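Local coordinates for protein probable phenazine-specific methyltransferase (Pseudomonas aeruginosa, PDB 2IP2) that transfers a methyl group from S-adenosyl-L-methionine to a ring nitrogen of phenazine-1-carboxylate, a step in the biosynthesis of the virulence pigment pyocyanin, at residues 22-27 with 62-67; 241-246 with 252-257; 304-309 with 314-319. All blocks are in the same frame, centred on the assembly; numbering follows the deposited sequence.

Interaction 1: 22-27 with 62-67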
ATOM      1  N   SER A  22       4.699   0.821   0.241  1.00 19.69           N
ATOM      2  CA  SER A  22       4.817   2.043  -0.613  1.00 18.13           C
ATOM      3  C   SER A  22       5.756   3.031   0.057  1.00 20.20           C
ATOM      4  O   SER A  22       6.636   3.617  -0.596  1.00 20.22           O
ATOM      5  CB  SER A  22       3.463   2.708  -0.870  1.00 18.80           C
ATOM      6  OG  SER A  22       2.453   1.760  -1.200  1.00 20.25           O
ATOM      7  N   ARG A  23       5.612   3.182   1.382  1.00 20.04           N
ATOM      8  CA  ARG A  23       6.455   4.166   2.120  1.00 19.50           C
ATOM      9  C   ARG A  23       7.904   3.705   2.081  1.00 20.76           C
ATOM     10  O   ARG A  23       8.774   4.532   1.889  1.00 20.58           O
ATOM     11  CB  ARG A  23       5.978   4.400   3.564  1.00 20.61           C
ATOM     12  CG  ARG A  23       4.523   4.924   3.718  1.00 19.76           C
ATOM     13  CD  ARG A  23       4.312   6.161   2.796  1.00 18.50           C
ATOM     14  NE  ARG A  23       4.956   7.379   3.377  1.00 20.97           N
ATOM     15  CZ  ARG A  23       5.166   8.497   2.704  1.00 21.15           C
ATOM     16  NH1 ARG A  23       4.820   8.570   1.441  1.00 22.01           N
ATOM     17  NH2 ARG A  23       5.690   9.556   3.288  1.00 20.83           N
ATOM     18  N   CYS A  24       8.167   2.405   2.270  1.00 21.75           N
ATOM     19  CA  CYS A  24       9.543   1.875   2.180  1.00 20.17           C
ATOM     20  C   CYS A  24      10.186   2.111   0.804  1.00 21.11           C
ATOM     21  O   CYS A  24      11.347   2.516   0.725  1.00 20.16           O
ATOM     22  CB  CYS A  24       9.558   0.405   2.551  1.00 21.20           C
ATOM     23  SG  CYS A  24       9.335   0.141   4.307  1.00 21.57           S
ATOM     24  N   VAL A  25       9.442   1.948  -0.296  1.00 19.41           N
ATOM     25  CA  VAL A  25      10.039   2.222  -1.631  1.00 19.33           C
ATOM     26  C   VAL A  25      10.254   3.724  -1.790  1.00 20.86           C
ATOM     27  O   VAL A  25      11.279   4.171  -2.348  1.00 19.96           O
ATOM     28  CB  VAL A  25       9.080   1.603  -2.763  1.00 19.95           C
ATOM     29  CG1 VAL A  25       9.482   2.124  -4.170  1.00 24.45           C
ATOM     30  CG2 VAL A  25       9.156   0.116  -2.675  1.00 17.36           C
ATOM     31  N   TYR A  26       9.317   4.512  -1.255  1.00 19.19           N
ATOM     32  CA  TYR A  26       9.480   5.984  -1.335  1.00 19.62           C
ATOM     33  C   TYR A  26      10.794   6.398  -0.619  1.00 20.50           C
ATOM     34  O   TYR A  26      11.612   7.158  -1.149  1.00 20.49           O
ATOM     35  CB  TYR A  26       8.210   6.684  -0.763  1.00 20.23           C
ATOM     36  CG  TYR A  26       8.438   8.184  -0.549  1.00 19.97           C
ATOM     37  CD1 TYR A  26       8.585   9.066  -1.648  1.00 20.70           C
ATOM     38  CD2 TYR A  26       8.671   8.678   0.744  1.00 20.44           C
ATOM     39  CE1 TYR A  26       8.828  10.457  -1.415  1.00 23.13           C
ATOM     40  CE2 TYR A  26       8.930  10.020   0.969  1.00 22.98           C
ATOM     41  CZ  TYR A  26       9.018  10.896  -0.106  1.00 23.23           C
ATOM     42  OH  TYR A  26       9.294  12.210   0.196  1.00 26.72           O
ATOM     43  N   VAL A  27      11.000   5.840   0.562  1.00 18.71           N
ATOM     44  CA  VAL A  27      12.189   6.103   1.287  1.00 19.26           C
ATOM     45  C   VAL A  27      13.448   5.695   0.551  1.00 18.93           C
ATOM     46  O   VAL A  27      14.404   6.476   0.465  1.00 20.09           O
ATOM     47  CB  VAL A  27      12.123   5.454   2.693  1.00 20.16           C
ATOM     48  CG1 VAL A  27      13.517   5.543   3.371  1.00 20.69           C
ATOM     49  CG2 VAL A  27      11.028   6.124   3.602  1.00 22.41           C
ATOM     50  N   MET A  62      16.729  -2.648   4.104  1.00 22.55           N
ATOM     51  CA  MET A  62      17.185  -3.405   2.937  1.00 22.39           C
ATOM     52  C   MET A  62      16.666  -4.865   3.007  1.00 23.07           C
ATOM     53  O   MET A  62      16.310  -5.400   1.974  1.00 24.73           O
ATOM     54  CB  MET A  62      18.725  -3.377   2.816  1.00 22.75           C
ATOM     55  CG  MET A  62      19.336  -1.972   2.466  1.00 20.72           C
ATOM     56  SD  MET A  62      18.785  -1.443   0.832  1.00 25.05           S
ATOM     57  CE  MET A  62      19.310  -2.794  -0.248  1.00 19.96           C
ATOM     58  N   ARG A  63      16.665  -5.484   4.199  1.00 22.95           N
ATOM     59  CA  ARG A  63      16.102  -6.813   4.403  1.00 23.72           C
ATOM     60  C   ARG A  63      14.659  -6.893   3.853  1.00 23.00           C
ATOM     61  O   ARG A  63      14.300  -7.840   3.127  1.00 22.78           O
ATOM     62  CB  ARG A  63      16.054  -7.110   5.903  1.00 24.08           C
ATOM     63  CG  ARG A  63      15.745  -8.493   6.249  1.00 32.47           C
ATOM     64  CD  ARG A  63      16.371  -8.747   7.644  1.00 37.69           C
ATOM     65  NE  ARG A  63      15.714  -7.986   8.703  1.00 32.44           N
ATOM     66  CZ  ARG A  63      15.853  -8.309   9.972  1.00 36.81           C
ATOM     67  NH1 ARG A  63      16.639  -9.351  10.274  1.00 36.93           N
ATOM     68  NH2 ARG A  63      15.207  -7.649  10.920  1.00 34.56           N
ATOM     69  N   LEU A  64      13.863  -5.883   4.207  1.00 22.48           N
ATOM     70  CA  LEU A  64      12.494  -5.755   3.722  1.00 23.58           C
ATOM     71  C   LEU A  64      12.426  -5.640   2.189  1.00 23.54           C
ATOM     72  O   LEU A  64      11.673  -6.365   1.523  1.00 24.11           O
ATOM     73  CB  LEU A  64      11.854  -4.513   4.382  0.50 23.31           C
ATOM     74  CG  LEU A  64      10.375  -4.278   4.103  0.50 23.22           C
ATOM     75  CD1 LEU A  64       9.796  -3.456   5.238  0.50 26.38           C
ATOM     76  CD2 LEU A  64      10.176  -3.570   2.743  0.50 20.60           C
ATOM     77  N   LEU A  65      13.200  -4.715   1.611  1.00 23.53           N
ATOM     78  CA  LEU A  65      13.092  -4.454   0.173  1.00 22.81           C
ATOM     79  C   LEU A  65      13.565  -5.681  -0.608  1.00 24.95           C
ATOM     80  O   LEU A  65      12.972  -6.009  -1.643  1.00 26.97           O
ATOM     81  CB  LEU A  65      13.926  -3.245  -0.219  1.00 22.97           C
ATOM     82  CG  LEU A  65      13.271  -1.961   0.328  1.00 22.16           C
ATOM     83  CD1 LEU A  65      14.197  -0.741   0.190  1.00 21.92           C
ATOM     84  CD2 LEU A  65      11.856  -1.670  -0.295  1.00 20.56           C
ATOM     85  N   VAL A  66      14.642  -6.307  -0.148  1.00 26.21           N
ATOM     86  CA  VAL A  66      15.188  -7.561  -0.816  1.00 26.16           C
ATOM     87  C   VAL A  66      14.148  -8.694  -0.741  1.00 27.01           C
ATOM     88  O   VAL A  66      13.950  -9.454  -1.724  1.00 25.92           O
ATOM     89  CB  VAL A  66      16.555  -8.042  -0.214  1.00 26.99           C
ATOM     90  CG1 VAL A  66      17.007  -9.428  -0.783  1.00 28.35           C
ATOM     91  CG2 VAL A  66      17.694  -6.992  -0.421  1.00 26.14           C
ATOM     92  N   ALA A  67      13.484  -8.814   0.411  1.00 26.25           N
ATOM     93  CA  ALA A  67      12.476  -9.893   0.590  1.00 26.88           C
ATOM     94  C   ALA A  67      11.321  -9.714  -0.402  1.00 28.08           C
ATOM     95  O   ALA A  67      10.726 -10.695  -0.873  1.00 29.58           O
ATOM     96  CB  ALA A  67      11.951  -9.980   2.074  1.00 25.40           C
TER
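C24 lays its side chain against the forked end of L64, the thiol sulfur SG standing 3.7 Å from CD1 and CB lying 4.0 Å from CD2, so that one short side chain meets both branches of the leucine. The thiol turns to the amino side of its own residue (chi1 -73°), with SG anti to the carbonyl carbon. L64 answers with CG anti to its backbone N (chi1 -174°), which carries both methyls across to the cysteine. L64 is modelled in two conformers, and the contact is that of one of them. The next residue on each helix supplies a second point of touch: V25 offers CG2 to CD2 of L65 at 4.0 Å, the two side chains crossing at a slant, and the same CD2 lies 4.2 Å from CB of C24. L65 thus touches both neighbours with a single methyl, whereas L64 uses both. The interface is wholly apolar, and its four side chains are all buried. The axes of the two short helical segments come within 10.6 Å and cross at -111°, so the segments touch over a small patch, the nearest CA atoms being those of C24 and L65. L61 also packs on C24, and F71 of the short strand 71-72 lies on L65, which continues the apolar cluster beyond this patch. V289 of the second subunit packs on L64, while S22 and R23, on the same helix as C24, hydrogen-bond to the second subunit. This is how the long helix 6-30 is joined to helix 55-67 in the N-terminal dimerisation domain, a helix-turn-helix-related unit whose packing is shared between the two chains of the homodimer, as in other O-methyltransferases of the family.

Interaction 2: 241-246 with 252-257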
ATOM      1  N   ARG A 241      -4.864  11.132 -24.052  1.00 34.71           N
ATOM      2  CA  ARG A 241      -5.379  11.691 -22.811  1.00 37.58           C
ATOM      3  C   ARG A 241      -6.120  13.006 -23.057  1.00 38.83           C
ATOM      4  O   ARG A 241      -5.924  13.961 -22.324  1.00 39.67           O
ATOM      5  CB  ARG A 241      -4.225  11.921 -21.821  1.00 38.65           C
ATOM      6  CG  ARG A 241      -3.529  10.662 -21.425  1.00 41.69           C
ATOM      7  CD  ARG A 241      -2.787  10.829 -20.086  1.00 48.58           C
ATOM      8  NE  ARG A 241      -1.330  10.967 -20.241  1.00 52.49           N
ATOM      9  CZ  ARG A 241      -0.501   9.951 -20.501  1.00 55.64           C
ATOM     10  NH1 ARG A 241      -0.985   8.718 -20.656  1.00 55.64           N
ATOM     11  NH2 ARG A 241       0.818  10.159 -20.611  1.00 56.82           N
ATOM     12  N   ILE A 242      -6.932  13.050 -24.111  1.00 38.66           N
ATOM     13  CA  ILE A 242      -7.640  14.264 -24.463  1.00 39.80           C
ATOM     14  C   ILE A 242      -9.165  14.056 -24.400  1.00 40.25           C
ATOM     15  O   ILE A 242      -9.874  14.901 -23.916  1.00 41.02           O
ATOM     16  CB  ILE A 242      -7.112  14.890 -25.801  0.50 39.21           C
ATOM     17  CG1 ILE A 242      -7.293  16.418 -25.802  0.50 39.70           C
ATOM     18  CG2 ILE A 242      -7.741  14.228 -27.016  0.50 38.09           C
ATOM     19  CD1 ILE A 242      -6.283  17.232 -24.918  0.50 38.29           C
ATOM     20  N   ILE A 243      -9.653  12.935 -24.879  1.00 41.66           N
ATOM     21  CA  ILE A 243     -11.086  12.676 -24.890  1.00 43.60           C
ATOM     22  C   ILE A 243     -11.668  12.579 -23.457  1.00 44.40           C
ATOM     23  O   ILE A 243     -12.762  13.111 -23.174  1.00 43.06           O
ATOM     24  CB  ILE A 243     -11.381  11.417 -25.747  1.00 44.60           C
ATOM     25  CG1 ILE A 243     -11.199  11.742 -27.233  1.00 45.15           C
ATOM     26  CG2 ILE A 243     -12.776  10.828 -25.473  1.00 46.44           C
ATOM     27  CD1 ILE A 243     -12.107  12.865 -27.762  1.00 46.71           C
ATOM     28  N   GLY A 244     -10.910  11.934 -22.561  1.00 44.66           N
ATOM     29  CA  GLY A 244     -11.339  11.712 -21.162  1.00 45.19           C
ATOM     30  C   GLY A 244     -11.890  12.954 -20.487  1.00 45.81           C
ATOM     31  O   GLY A 244     -12.770  12.888 -19.615  1.00 46.30           O
ATOM     32  N   ASP A 245     -11.390  14.107 -20.903  1.00 45.37           N
ATOM     33  CA  ASP A 245     -11.753  15.322 -20.230  1.00 45.07           C
ATOM     34  C   ASP A 245     -12.919  16.053 -20.901  1.00 44.96           C
ATOM     35  O   ASP A 245     -13.379  17.080 -20.374  1.00 46.17           O
ATOM     36  CB  ASP A 245     -10.537  16.253 -20.142  0.50 45.61           C
ATOM     37  CG  ASP A 245     -10.700  17.342 -19.085  0.50 45.84           C
ATOM     38  OD1 ASP A 245     -11.641  17.260 -18.257  0.50 46.19           O
ATOM     39  OD2 ASP A 245      -9.878  18.284 -19.083  0.50 45.34           O
ATOM     40  N   LEU A 246     -13.402  15.508 -22.027  1.00 42.58           N
ATOM     41  CA  LEU A 246     -14.350  16.180 -22.919  1.00 41.16           C
ATOM     42  C   LEU A 246     -15.753  15.601 -22.776  1.00 40.52           C
ATOM     43  O   LEU A 246     -15.898  14.392 -22.665  1.00 38.94           O
ATOM     44  CB  LEU A 246     -13.897  16.054 -24.389  1.00 40.16           C
ATOM     45  CG  LEU A 246     -12.631  16.784 -24.896  1.00 38.01           C
ATOM     46  CD1 LEU A 246     -12.501  16.533 -26.414  1.00 36.02           C
ATOM     47  CD2 LEU A 246     -12.671  18.257 -24.613  1.00 36.66           C
ATOM     48  N   LEU A 252     -17.582  15.321 -29.980  1.00 34.21           N
ATOM     49  CA  LEU A 252     -18.058  15.144 -31.339  1.00 35.16           C
ATOM     50  C   LEU A 252     -17.514  16.279 -32.218  1.00 34.88           C
ATOM     51  O   LEU A 252     -17.209  16.038 -33.386  1.00 36.56           O
ATOM     52  CB  LEU A 252     -19.609  15.020 -31.399  1.00 35.16           C
ATOM     53  CG  LEU A 252     -20.334  13.730 -30.962  1.00 36.21           C
ATOM     54  CD1 LEU A 252     -21.830  13.941 -31.189  1.00 37.04           C
ATOM     55  CD2 LEU A 252     -19.877  12.457 -31.684  1.00 34.74           C
ATOM     56  N   ARG A 253     -17.337  17.477 -31.665  1.00 35.44           N
ATOM     57  CA  ARG A 253     -16.689  18.541 -32.453  1.00 36.48           C
ATOM     58  C   ARG A 253     -15.250  18.140 -32.822  1.00 35.41           C
ATOM     59  O   ARG A 253     -14.855  18.262 -33.970  1.00 34.57           O
ATOM     60  CB  ARG A 253     -16.653  19.905 -31.768  1.00 37.68           C
ATOM     61  CG  ARG A 253     -18.018  20.595 -31.472  1.00 40.56           C
ATOM     62  CD  ARG A 253     -17.837  22.113 -31.192  1.00 41.50           C
ATOM     63  NE  ARG A 253     -17.253  22.803 -32.348  1.00 49.40           N
ATOM     64  CZ  ARG A 253     -17.951  23.262 -33.394  1.00 50.34           C
ATOM     65  NH1 ARG A 253     -19.280  23.146 -33.424  1.00 51.37           N
ATOM     66  NH2 ARG A 253     -17.316  23.859 -34.399  1.00 49.17           N
ATOM     67  N   LEU A 254     -14.501  17.606 -31.859  1.00 34.09           N
ATOM     68  CA  LEU A 254     -13.105  17.237 -32.110  1.00 32.87           C
ATOM     69  C   LEU A 254     -13.025  16.122 -33.175  1.00 32.47           C
ATOM     70  O   LEU A 254     -12.273  16.197 -34.165  1.00 33.27           O
ATOM     71  CB  LEU A 254     -12.448  16.769 -30.780  1.00 32.96           C
ATOM     72  CG  LEU A 254     -11.041  16.245 -30.960  1.00 32.02           C
ATOM     73  CD1 LEU A 254     -10.118  17.406 -31.334  1.00 29.81           C
ATOM     74  CD2 LEU A 254     -10.612  15.600 -29.625  1.00 33.92           C
ATOM     75  N   LEU A 255     -13.812  15.091 -32.977  1.00 32.29           N
ATOM     76  CA  LEU A 255     -13.798  13.955 -33.863  1.00 32.16           C
ATOM     77  C   LEU A 255     -14.177  14.333 -35.299  1.00 33.03           C
ATOM     78  O   LEU A 255     -13.598  13.801 -36.253  1.00 32.71           O
ATOM     79  CB  LEU A 255     -14.685  12.835 -33.332  1.00 31.85           C
ATOM     80  CG  LEU A 255     -14.152  12.148 -32.060  1.00 32.29           C
ATOM     81  CD1 LEU A 255     -15.221  11.224 -31.492  1.00 33.27           C
ATOM     82  CD2 LEU A 255     -12.871  11.401 -32.365  1.00 27.42           C
ATOM     83  N   GLY A 256     -15.140  15.248 -35.428  1.00 33.50           N
ATOM     84  CA  GLY A 256     -15.556  15.784 -36.750  1.00 34.51           C
ATOM     85  C   GLY A 256     -14.467  16.616 -37.397  1.00 34.67           C
ATOM     86  O   GLY A 256     -14.198  16.506 -38.621  1.00 35.55           O
ATOM     87  N   ASN A 257     -13.826  17.451 -36.571  1.00 35.00           N
ATOM     88  CA  ASN A 257     -12.607  18.187 -36.984  1.00 34.95           C
ATOM     89  C   ASN A 257     -11.533  17.267 -37.553  1.00 34.97           C
ATOM     90  O   ASN A 257     -11.011  17.500 -38.659  1.00 33.04           O
ATOM     91  CB  ASN A 257     -12.075  19.068 -35.847  1.00 35.50           C
ATOM     92  CG  ASN A 257     -12.954  20.285 -35.586  1.00 37.38           C
ATOM     93  OD1 ASN A 257     -13.824  20.640 -36.414  1.00 38.00           O
ATOM     94  ND2 ASN A 257     -12.779  20.894 -34.421  1.00 33.52           N
TER
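L254 drives one methyl, CD2, into a group of three side chains from the loop, and the apolar contacts between these segments all gather on that atom. CD1 of I243 comes nearest, 3.6 Å from L254 CD2, with the two side chains meeting at a slant. CD1 of L246 lies 3.8 Å from the same methyl and CG2 of I242 lies 4.1 Å from it; both of these side chains stand roughly perpendicular to the leucine. The CB of L254 points at the loop, and CG anti to the backbone N (chi1 175°) carries CD2 on to the three side chains; in I243 the terminal methyl swings over to L254 although its CB starts off to one side. I242 has been modelled in two conformers, so its more distant touch is the less certain of the three.

Such packing belongs to the Rossmann-like fold of class I methyltransferases, in which a loop leaves the carboxyl end of a parallel strand, here 236-240, and leads into the helix that crosses back over the sheet, here 248-261. The loop begins at R241, predicted to bind S-adenosyl-L-methionine, and the side chain of I242 lies about 7 Å from that of D198, predicted to bind it too, so the packing lies close to the predicted cofactor site.

Among the polar interactions, the loop is folded on itself by a backbone hydrogen bond of 2.7 Å from L246 N to I243 O. R300 then reaches the carbonyls of both residues, NH1 bonding to I243 O and NH2 to L246 O. On the helix, R253 NE and N257 ND2 hydrogen-bond to the backbone carbonyls of L227 and M226 respectively.

Interaction 3: 304-309 with 314-319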
ATOM      1  N   GLU A 304     -17.792   2.691 -24.120  1.00 33.60           N
ATOM      2  CA  GLU A 304     -18.163   4.093 -24.274  1.00 32.36           C
ATOM      3  C   GLU A 304     -17.240   4.759 -25.301  1.00 32.06           C
ATOM      4  O   GLU A 304     -17.702   5.591 -26.082  1.00 31.27           O
ATOM      5  CB  GLU A 304     -18.129   4.844 -22.939  1.00 33.10           C
ATOM      6  CG  GLU A 304     -19.214   4.412 -21.899  1.00 32.93           C
ATOM      7  CD  GLU A 304     -19.097   5.080 -20.481  1.00 36.39           C
ATOM      8  OE1 GLU A 304     -17.982   5.329 -19.948  1.00 36.89           O
ATOM      9  OE2 GLU A 304     -20.154   5.347 -19.861  1.00 43.45           O
ATOM     10  N   VAL A 305     -15.959   4.393 -25.335  1.00 31.09           N
ATOM     11  CA  VAL A 305     -15.060   5.113 -26.258  1.00 31.96           C
ATOM     12  C   VAL A 305     -15.334   4.666 -27.705  1.00 32.50           C
ATOM     13  O   VAL A 305     -15.409   5.461 -28.625  1.00 32.01           O
ATOM     14  CB  VAL A 305     -13.564   4.999 -25.867  1.00 32.36           C
ATOM     15  CG1 VAL A 305     -12.681   5.564 -27.000  1.00 29.91           C
ATOM     16  CG2 VAL A 305     -13.305   5.739 -24.478  1.00 28.43           C
ATOM     17  N   VAL A 306     -15.534   3.376 -27.867  1.00 33.39           N
ATOM     18  CA  VAL A 306     -15.852   2.797 -29.168  1.00 34.12           C
ATOM     19  C   VAL A 306     -17.164   3.403 -29.707  1.00 34.87           C
ATOM     20  O   VAL A 306     -17.214   3.849 -30.882  1.00 33.26           O
ATOM     21  CB  VAL A 306     -15.893   1.260 -29.051  1.00 34.30           C
ATOM     22  CG1 VAL A 306     -16.570   0.617 -30.248  1.00 35.27           C
ATOM     23  CG2 VAL A 306     -14.444   0.665 -28.836  1.00 34.74           C
ATOM     24  N   ASP A 307     -18.190   3.473 -28.851  1.00 34.67           N
ATOM     25  CA  ASP A 307     -19.494   4.046 -29.245  1.00 34.92           C
ATOM     26  C   ASP A 307     -19.422   5.545 -29.575  1.00 35.01           C
ATOM     27  O   ASP A 307     -20.116   6.041 -30.461  1.00 34.29           O
ATOM     28  CB  ASP A 307     -20.529   3.848 -28.142  1.00 35.34           C
ATOM     29  CG  ASP A 307     -20.990   2.432 -28.031  1.00 37.87           C
ATOM     30  OD1 ASP A 307     -20.634   1.613 -28.913  1.00 40.53           O
ATOM     31  OD2 ASP A 307     -21.676   2.139 -27.022  1.00 43.33           O
ATOM     32  N   LEU A 308     -18.576   6.262 -28.844  1.00 34.57           N
ATOM     33  CA  LEU A 308     -18.376   7.679 -29.073  1.00 34.20           C
ATOM     34  C   LEU A 308     -17.690   7.879 -30.415  1.00 34.33           C
ATOM     35  O   LEU A 308     -18.065   8.793 -31.192  1.00 34.56           O
ATOM     36  CB  LEU A 308     -17.584   8.309 -27.919  1.00 34.62           C
ATOM     37  CG  LEU A 308     -17.188   9.786 -28.080  1.00 34.70           C
ATOM     38  CD1 LEU A 308     -18.362  10.754 -28.305  1.00 38.83           C
ATOM     39  CD2 LEU A 308     -16.325  10.265 -26.879  1.00 33.71           C
ATOM     40  N   LEU A 309     -16.712   7.020 -30.699  1.00 34.40           N
ATOM     41  CA  LEU A 309     -15.989   7.028 -31.999  1.00 34.84           C
ATOM     42  C   LEU A 309     -16.953   6.840 -33.167  1.00 36.74           C
ATOM     43  O   LEU A 309     -16.923   7.634 -34.115  1.00 37.45           O
ATOM     44  CB  LEU A 309     -14.903   5.962 -32.054  1.00 33.21           C
ATOM     45  CG  LEU A 309     -13.637   6.368 -31.240  1.00 31.30           C
ATOM     46  CD1 LEU A 309     -12.630   5.217 -31.235  1.00 28.39           C
ATOM     47  CD2 LEU A 309     -13.005   7.621 -31.805  1.00 31.29           C
ATOM     48  N   PHE A 314     -16.560   7.295 -37.006  1.00 36.75           N
ATOM     49  CA  PHE A 314     -15.425   6.367 -37.046  1.00 36.43           C
ATOM     50  C   PHE A 314     -15.734   4.876 -36.782  1.00 36.67           C
ATOM     51  O   PHE A 314     -16.655   4.551 -36.031  1.00 37.17           O
ATOM     52  CB  PHE A 314     -14.308   6.826 -36.107  1.00 35.61           C
ATOM     53  CG  PHE A 314     -13.639   8.074 -36.572  1.00 34.28           C
ATOM     54  CD1 PHE A 314     -12.601   8.008 -37.504  1.00 34.72           C
ATOM     55  CD2 PHE A 314     -14.068   9.304 -36.120  1.00 32.51           C
ATOM     56  CE1 PHE A 314     -11.995   9.186 -37.967  1.00 36.61           C
ATOM     57  CE2 PHE A 314     -13.470  10.488 -36.580  1.00 35.51           C
ATOM     58  CZ  PHE A 314     -12.435  10.411 -37.501  1.00 34.76           C
ATOM     59  N   ALA A 315     -14.928   4.009 -37.409  1.00 36.48           N
ATOM     60  CA  ALA A 315     -14.952   2.554 -37.242  1.00 36.54           C
ATOM     61  C   ALA A 315     -13.652   2.053 -36.594  1.00 35.92           C
ATOM     62  O   ALA A 315     -12.595   2.208 -37.167  1.00 35.35           O
ATOM     63  CB  ALA A 315     -15.106   1.876 -38.626  1.00 37.20           C
ATOM     64  N   VAL A 316     -13.744   1.424 -35.417  1.00 36.26           N
ATOM     65  CA  VAL A 316     -12.556   0.846 -34.764  1.00 36.40           C
ATOM     66  C   VAL A 316     -11.957  -0.267 -35.564  1.00 36.96           C
ATOM     67  O   VAL A 316     -12.649  -1.214 -35.962  1.00 37.45           O
ATOM     68  CB  VAL A 316     -12.840   0.303 -33.335  1.00 35.56           C
ATOM     69  CG1 VAL A 316     -11.554  -0.257 -32.741  1.00 33.77           C
ATOM     70  CG2 VAL A 316     -13.373   1.406 -32.489  1.00 34.90           C
ATOM     71  N   GLU A 317     -10.658  -0.145 -35.789  1.00 37.33           N
ATOM     72  CA  GLU A 317      -9.869  -1.120 -36.530  1.00 38.69           C
ATOM     73  C   GLU A 317      -9.086  -2.056 -35.607  1.00 38.83           C
ATOM     74  O   GLU A 317      -8.906  -3.248 -35.883  1.00 38.29           O
ATOM     75  CB  GLU A 317      -8.881  -0.383 -37.419  1.00 38.51           C
ATOM     76  CG  GLU A 317      -7.711  -1.246 -37.885  1.00 42.85           C
ATOM     77  CD  GLU A 317      -6.593  -0.437 -38.474  1.00 45.20           C
ATOM     78  OE1 GLU A 317      -6.898   0.559 -39.180  1.00 46.29           O
ATOM     79  OE2 GLU A 317      -5.413  -0.781 -38.211  1.00 45.45           O
ATOM     80  N   ARG A 318      -8.598  -1.505 -34.497  1.00 37.84           N
ATOM     81  CA  ARG A 318      -7.716  -2.256 -33.627  1.00 37.66           C
ATOM     82  C   ARG A 318      -7.845  -1.716 -32.245  1.00 36.29           C
ATOM     83  O   ARG A 318      -7.938  -0.504 -32.090  1.00 35.16           O
ATOM     84  CB  ARG A 318      -6.281  -1.930 -33.999  1.00 38.10           C
ATOM     85  CG  ARG A 318      -5.518  -2.968 -34.580  1.00 38.76           C
ATOM     86  CD  ARG A 318      -4.256  -2.314 -35.074  1.00 39.53           C
ATOM     87  NE  ARG A 318      -3.122  -2.821 -34.330  1.00 39.65           N
ATOM     88  CZ  ARG A 318      -1.877  -2.479 -34.580  1.00 36.48           C
ATOM     89  NH1 ARG A 318      -1.610  -1.618 -35.552  1.00 40.21           N
ATOM     90  NH2 ARG A 318      -0.914  -3.014 -33.852  1.00 40.96           N
ATOM     91  N   ILE A 319      -7.769  -2.594 -31.243  1.00 34.78           N
ATOM     92  CA  ILE A 319      -7.576  -2.141 -29.866  1.00 34.10           C
ATOM     93  C   ILE A 319      -6.364  -2.849 -29.335  1.00 33.73           C
ATOM     94  O   ILE A 319      -6.295  -4.092 -29.404  1.00 33.43           O
ATOM     95  CB  ILE A 319      -8.810  -2.464 -28.977  1.00 34.38           C
ATOM     96  CG1 ILE A 319     -10.065  -1.829 -29.582  1.00 33.69           C
ATOM     97  CG2 ILE A 319      -8.590  -2.010 -27.497  1.00 35.80           C
ATOM     98  CD1 ILE A 319     -11.359  -2.219 -28.847  1.00 33.42           C
TER
HETATM   99  O   HOH W   1     -16.674   2.482 -33.380  1.00 47.32           O
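The side chains of V306 and V316 cross at about a right angle, and both methyls of the helical valine close on one methyl of the strand: CG2 of V306 stands 3.9 Å from CG2 of V316, and CG1 only slightly farther. L309, one helical turn on, comes to the same methyl from another direction, its CD1 4.1 Å from V316 CG2 and its side chain again roughly perpendicular to the valine. With CG1 of V316 anti to the backbone N (chi1 -179°), CG2 is the branch that reaches both V306 and L309. I319 adds its CD1, 4.2 Å from V306 CG2.

F314 is turned differently. Its CB points at the helix, but the ring leads away, keeping an edge near the carbonyl of L309. That carbonyl accepts a hydrogen bond from F314 N (N to O 2.9 Å) in a bent arrangement, 145° at the hydrogen, with the donor raised above the carbonyl plane. A water donates to V306 O and, weakly, to F314 O, bridging the two backbones.

The pair forms a tight helix-to-strand turn: helix 302-311 reverses into edge strand 314-322, which runs antiparallel to strand 326-333 and carries a classic beta bulge at E317 and R318 opposite V330. Helix 248-261 flanks them, with L255 on L309 and R259 on F314.

From the N terminus, interaction 1 comes first: it closes a loop of 34 residues, mostly helical, within the dimerisation domain. The other two follow in series, neither nesting nor crossing, and each closes a short local connection in the C-terminal methyltransferase part. Interaction 2 ties the loop after strand 236-240 to its following helix; interaction 3 returns helix 302-311 to the edge strand. These two are neighbours, their centres 13 Å apart, and they touch where L255 packs on L309 and F314, and I243 on L308, so that helices 248-261 and 302-311 and the edge strand pack together. Interaction 1 lies about 41 Å from interaction 2 between centres, beyond the chain's centre.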